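Succinate dehydrogenase subunit A (Mycolicibacterium smegmatis, PDB 7D6V) probably oxidises succinate to fumarate on its bound FAD, as the flavoprotein subunit of a succinate dehydrogenase that feeds electrons into the respiratory chain. Local coordinates at residues L89-A94 / V434-R438; G237-I241 / G392-V396. All coordinates share one frame; numbering follows the deposited sequence.

Both contacts lie in the neighbourhood of FAD. The side chain of His90 in contact 1 is about 9 Å from the cofactor, and that of Ile394 in contact 2 about 10 Å. Contact 1 packs one helix on another and contact 2 pairs two strands; their centres are 19 Å apart, their nearest atoms about 6 Å, and they do not touch. In sequence, 237-241 and 392-396 both fall between 89-94 and 434-438. The two are linked indirectly: Arg438 NE of contact 1 bonds Asp399 O, three residues after 392-396, and the backbone of Ile394 bonds Cys414 and Gly416, shortly before Met418, which touches His90 and Phe435.

Contact 1. Residues L89-A94 / V434-R438; sequences LHAQEA and VFGRR
Glu93 OE2 forms a salt bridge with Arg438 NH1, reaching the guanidinium at its edge, near its plane; the modelled separation of 2.5 Å is short and not to be read closely. The carboxylate is turned 38° against that plane, so carboxylate and guanidinium are not coplanar. Arginine suits this place because its planar end offers more than a charge: Leu89 CD2 sits over the centre of one guanidinium face, 3.5 Å from Arg438 CZ. The arginine chain is bent at chi2 and chi3, which brings its end round to meet Leu89 from the opposite direction, and NE is held by the carbonyl of Asp399. Glu93 OE1 lies 4.4 Å from Arg437 NH2, near enough for attraction but beyond a salt bridge.

Next to this pair, Val434 is a knob in the hole formed by Leu89, His90, Glu93 and Ala94. Its branching fills the hole with two methyls: CG1 is 4.0 Å from His90 CA, and CG2 is 3.9 Å from Ala94 CA, where the small alanine admits it. Phe435 extends the apolar layer, CE1 lying 3.8 Å from His90 CB, while His90 NE2 is hydrogen-bonded to Ser430 OG. The result is a single knob-into-hole contact between helices 84-102 and 427-448, whose segments cross at 96° in the neighbourhood of the flavin site of the FAD-binding fold.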
loop_
_atom_site.group_PDB
_atom_site.type_symbol
_atom_site.label_atom_id
_atom_site.label_comp_id
_atom_site.label_asym_id
_atom_site.label_seq_id
_atom_site.Cartn_x
_atom_site.Cartn_y
_atom_site.Cartn_z
ATOM N N LEU A 89 16.889 -20.817 16.534
ATOM C CA LEU A 89 17.694 -19.736 15.991
ATOM C C LEU A 89 16.827 -18.524 15.674
ATOM O O LEU A 89 17.211 -17.383 15.958
ATOM C CB LEU A 89 18.421 -20.265 14.758
ATOM C CG LEU A 89 19.607 -19.577 14.113
ATOM C CD1 LEU A 89 20.746 -19.565 15.102
ATOM C CD2 LEU A 89 19.991 -20.381 12.893
ATOM N N HIS A 90 15.631 -18.761 15.128
ATOM C CA HIS A 90 14.677 -17.683 14.902
ATOM C C HIS A 90 14.235 -17.048 16.212
ATOM O O HIS A 90 14.084 -15.826 16.296
ATOM C CB HIS A 90 13.469 -18.215 14.135
ATOM C CG HIS A 90 12.306 -17.275 14.097
ATOM N ND1 HIS A 90 11.303 -17.296 15.041
ATOM C CD2 HIS A 90 11.967 -16.311 13.210
ATOM C CE1 HIS A 90 10.404 -16.374 14.747
ATOM N NE2 HIS A 90 10.783 -15.763 13.641
ATOM N N ALA A 91 14.008 -17.865 17.242
ATOM C CA ALA A 91 13.580 -17.324 18.526
ATOM C C ALA A 91 14.641 -16.414 19.125
ATOM O O ALA A 91 14.325 -15.332 19.631
ATOM C CB ALA A 91 13.244 -18.460 19.490
ATOM N N GLN A 92 15.906 -16.823 19.071
ATOM C CA GLN A 92 16.935 -16.030 19.726
ATOM C C GLN A 92 17.549 -14.958 18.834
ATOM O O GLN A 92 18.349 -14.159 19.328
ATOM C CB GLN A 92 18.040 -16.931 20.287
ATOM C CG GLN A 92 18.740 -17.805 19.286
ATOM C CD GLN A 92 19.453 -18.966 19.945
ATOM O OE1 GLN A 92 19.329 -19.178 21.149
ATOM N NE2 GLN A 92 20.208 -19.723 19.159
ATOM N N GLU A 93 17.193 -14.895 17.551
ATOM C CA GLU A 93 17.703 -13.843 16.681
ATOM C C GLU A 93 16.632 -12.883 16.182
ATOM O O GLU A 93 16.964 -11.931 15.471
ATOM C CB GLU A 93 18.436 -14.457 15.486
ATOM C CG GLU A 93 19.655 -15.269 15.863
ATOM C CD GLU A 93 20.402 -15.776 14.655
ATOM O OE1 GLU A 93 19.913 -15.568 13.527
ATOM O OE2 GLU A 93 21.479 -16.381 14.829
ATOM N N ALA A 94 15.367 -13.098 16.526
ATOM C CA ALA A 94 14.284 -12.257 16.029
ATOM C C ALA A 94 14.321 -10.823 16.561
ATOM O O ALA A 94 14.117 -9.891 15.775
ATOM C CB ALA A 94 12.926 -12.891 16.343
ATOM N N VAL A 434 15.306 -13.017 9.767
ATOM C CA VAL A 434 16.324 -13.876 10.368
ATOM C C VAL A 434 17.013 -14.713 9.298
ATOM O O VAL A 434 18.244 -14.698 9.158
ATOM C CB VAL A 434 15.696 -14.761 11.460
ATOM C CG1 VAL A 434 16.687 -15.799 11.953
ATOM C CG2 VAL A 434 15.205 -13.911 12.609
ATOM N N PHE A 435 16.230 -15.401 8.479
ATOM C CA PHE A 435 16.827 -16.344 7.556
ATOM C C PHE A 435 17.204 -15.728 6.219
ATOM O O PHE A 435 18.035 -16.305 5.520
ATOM C CB PHE A 435 15.902 -17.546 7.381
ATOM C CG PHE A 435 15.783 -18.371 8.624
ATOM C CD1 PHE A 435 14.639 -18.324 9.400
ATOM C CD2 PHE A 435 16.845 -19.144 9.054
ATOM C CE1 PHE A 435 14.544 -19.066 10.558
ATOM C CE2 PHE A 435 16.754 -19.887 10.211
ATOM C CZ PHE A 435 15.604 -19.847 10.962
ATOM N N GLY A 436 16.704 -14.539 5.877
ATOM C CA GLY A 436 17.312 -13.793 4.794
ATOM C C GLY A 436 18.717 -13.350 5.139
ATOM O O GLY A 436 19.632 -13.461 4.317
ATOM N N ARG A 437 18.918 -12.865 6.368
ATOM C CA ARG A 437 20.274 -12.544 6.796
ATOM C C ARG A 437 21.157 -13.786 6.810
ATOM O O ARG A 437 22.303 -13.748 6.339
ATOM C CB ARG A 437 20.254 -11.886 8.172
ATOM C CG ARG A 437 21.619 -11.438 8.632
ATOM C CD ARG A 437 21.578 -10.857 10.020
ATOM N NE ARG A 437 22.894 -10.886 10.643
ATOM C CZ ARG A 437 23.416 -11.955 11.231
ATOM N NH1 ARG A 437 24.624 -11.889 11.771
ATOM N NH2 ARG A 437 22.735 -13.090 11.278
ATOM N N ARG A 438 20.638 -14.903 7.334
ATOM C CA ARG A 438 21.431 -16.132 7.337
ATOM C C ARG A 438 21.780 -16.576 5.919
ATOM O O ARG A 438 22.903 -17.023 5.665
ATOM C CB ARG A 438 20.699 -17.252 8.076
ATOM C CG ARG A 438 20.316 -16.942 9.508
ATOM C CD ARG A 438 21.520 -16.784 10.409
ATOM N NE ARG A 438 22.164 -18.054 10.720
ATOM C CZ ARG A 438 22.676 -18.359 11.907
ATOM N NH1 ARG A 438 22.609 -17.490 12.903
ATOM N NH2 ARG A 438 23.251 -19.535 12.101
#

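Contact 2. Residues G237-I241 / G392-V396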
loop_
_atom_site.group_PDB
_atom_site.type_symbol
_atom_site.label_atom_id
_atom_site.label_comp_id
_atom_site.label_asym_id
_atom_site.label_seq_id
_atom_site.Cartn_x
_atom_site.Cartn_y
_atom_site.Cartn_z
ATOM N N GLY A 237 18.295 -29.660 -8.664
ATOM C CA GLY A 237 18.763 -30.882 -8.044
ATOM C C GLY A 237 18.645 -30.898 -6.537
ATOM O O GLY A 237 19.143 -31.815 -5.880
ATOM N N SER A 238 17.988 -29.890 -5.979
ATOM C CA SER A 238 17.753 -29.840 -4.544
ATOM C C SER A 238 16.497 -30.642 -4.218
ATOM O O SER A 238 15.943 -31.355 -5.059
ATOM C CB SER A 238 17.655 -28.395 -4.071
ATOM O OG SER A 238 18.768 -27.644 -4.515
ATOM N N ALA A 239 16.028 -30.526 -2.983
ATOM C CA ALA A 239 14.929 -31.334 -2.490
ATOM C C ALA A 239 13.908 -30.452 -1.790
ATOM O O ALA A 239 14.216 -29.351 -1.330
ATOM C CB ALA A 239 15.433 -32.418 -1.540
ATOM N N LEU A 240 12.682 -30.956 -1.716
ATOM C CA LEU A 240 11.576 -30.272 -1.068
ATOM C C LEU A 240 11.071 -31.125 0.088
ATOM O O LEU A 240 11.089 -32.356 0.021
ATOM C CB LEU A 240 10.441 -30.000 -2.061
ATOM C CG LEU A 240 10.370 -28.640 -2.761
ATOM C CD1 LEU A 240 11.684 -28.279 -3.414
ATOM C CD2 LEU A 240 9.267 -28.663 -3.796
ATOM N N ILE A 241 10.628 -30.463 1.156
ATOM C CA ILE A 241 10.112 -31.148 2.331
ATOM C C ILE A 241 8.771 -30.540 2.711
ATOM O O ILE A 241 8.476 -29.386 2.401
ATOM C CB ILE A 241 11.076 -31.078 3.535
ATOM C CG1 ILE A 241 11.418 -29.626 3.867
ATOM C CG2 ILE A 241 12.335 -31.850 3.254
ATOM C CD1 ILE A 241 12.019 -29.452 5.236
ATOM N N GLY A 392 5.806 -26.062 3.571
ATOM C CA GLY A 392 6.884 -26.788 2.941
ATOM C C GLY A 392 7.743 -25.898 2.067
ATOM O O GLY A 392 7.488 -24.709 1.889
ATOM N N GLY A 393 8.787 -26.497 1.515
ATOM C CA GLY A 393 9.683 -25.755 0.652
ATOM C C GLY A 393 11.013 -26.470 0.519
ATOM O O GLY A 393 11.119 -27.664 0.778
ATOM N N ILE A 394 12.020 -25.698 0.115
ATOM C CA ILE A 394 13.345 -26.250 -0.131
ATOM C C ILE A 394 13.990 -26.632 1.193
ATOM O O ILE A 394 14.034 -25.833 2.137
ATOM C CB ILE A 394 14.205 -25.243 -0.906
ATOM C CG1 ILE A 394 13.504 -24.846 -2.203
ATOM C CG2 ILE A 394 15.564 -25.830 -1.215
ATOM C CD1 ILE A 394 13.664 -23.400 -2.558
ATOM N N GLU A 395 14.489 -27.862 1.269
ATOM C CA GLU A 395 15.147 -28.352 2.474
ATOM C C GLU A 395 16.470 -27.618 2.661
ATOM O O GLU A 395 17.374 -27.730 1.828
ATOM C CB GLU A 395 15.360 -29.858 2.373
ATOM C CG GLU A 395 15.806 -30.505 3.661
ATOM C CD GLU A 395 16.128 -31.969 3.484
ATOM O OE1 GLU A 395 16.673 -32.334 2.423
ATOM O OE2 GLU A 395 15.833 -32.760 4.403
ATOM N N VAL A 396 16.586 -26.869 3.753
ATOM C CA VAL A 396 17.730 -26.004 3.987
ATOM C C VAL A 396 18.594 -26.600 5.089
ATOM O O VAL A 396 18.145 -27.403 5.912
ATOM C CB VAL A 396 17.304 -24.571 4.374
ATOM C CG1 VAL A 396 16.484 -23.937 3.284
ATOM C CG2 VAL A 396 16.527 -24.583 5.672
#
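Ile241 and Glu395 cross at about a right angle on one side of a short antiparallel beta ladder, part of a mixed sheet in the FAD-binding region. Ile241 CG2 is the touching branch, lying 3.7 Å from both Glu395 CB and Glu395 CG. With chi1 at 56°, Ile241 places CG1 between its backbone N and carbonyl carbon and turns CG2 to meet the glutamate. Glu395 is extended, with CG opposite its backbone N (chi1 -170°), and its methylenes lie across the CG2 methyl, which also touches the carboxylate. Glu395 is partly exposed, and its aliphatic stem can cover the buried Ile241 while carrying a charged end; Val582 of strand 582-585 touches both residues.

Leu240 and Ile394 form the non-hydrogen-bonded pair. Their side chains diverge and meet obliquely where Leu240 CD1 comes within 4.1 Å of Ile394 CG1. Their backbones bond outward instead, linking the ladder through Leu240 to Cys583 of strand 582-585 and through Ile394 to Cys414 and Gly416, at strand 415-416.

Ile241 and Gly393 are the hydrogen-bonded pair, joined by Ile241 N to Gly393 O at 2.9 Å and Gly393 N to Ile241 O at 3.0 Å. The positive-phi backbone of Gly393 calls for glycine, and Gly392 has no CB to obstruct Ile241 O. At the far end Ala239 O accepts Glu395 N at 3.0 Å with an almost straight N-H...O angle of 169°. The same Ala239 O also receives the CA-H of Ile394, with Ile394 CA 3.4 Å from Ala239 O.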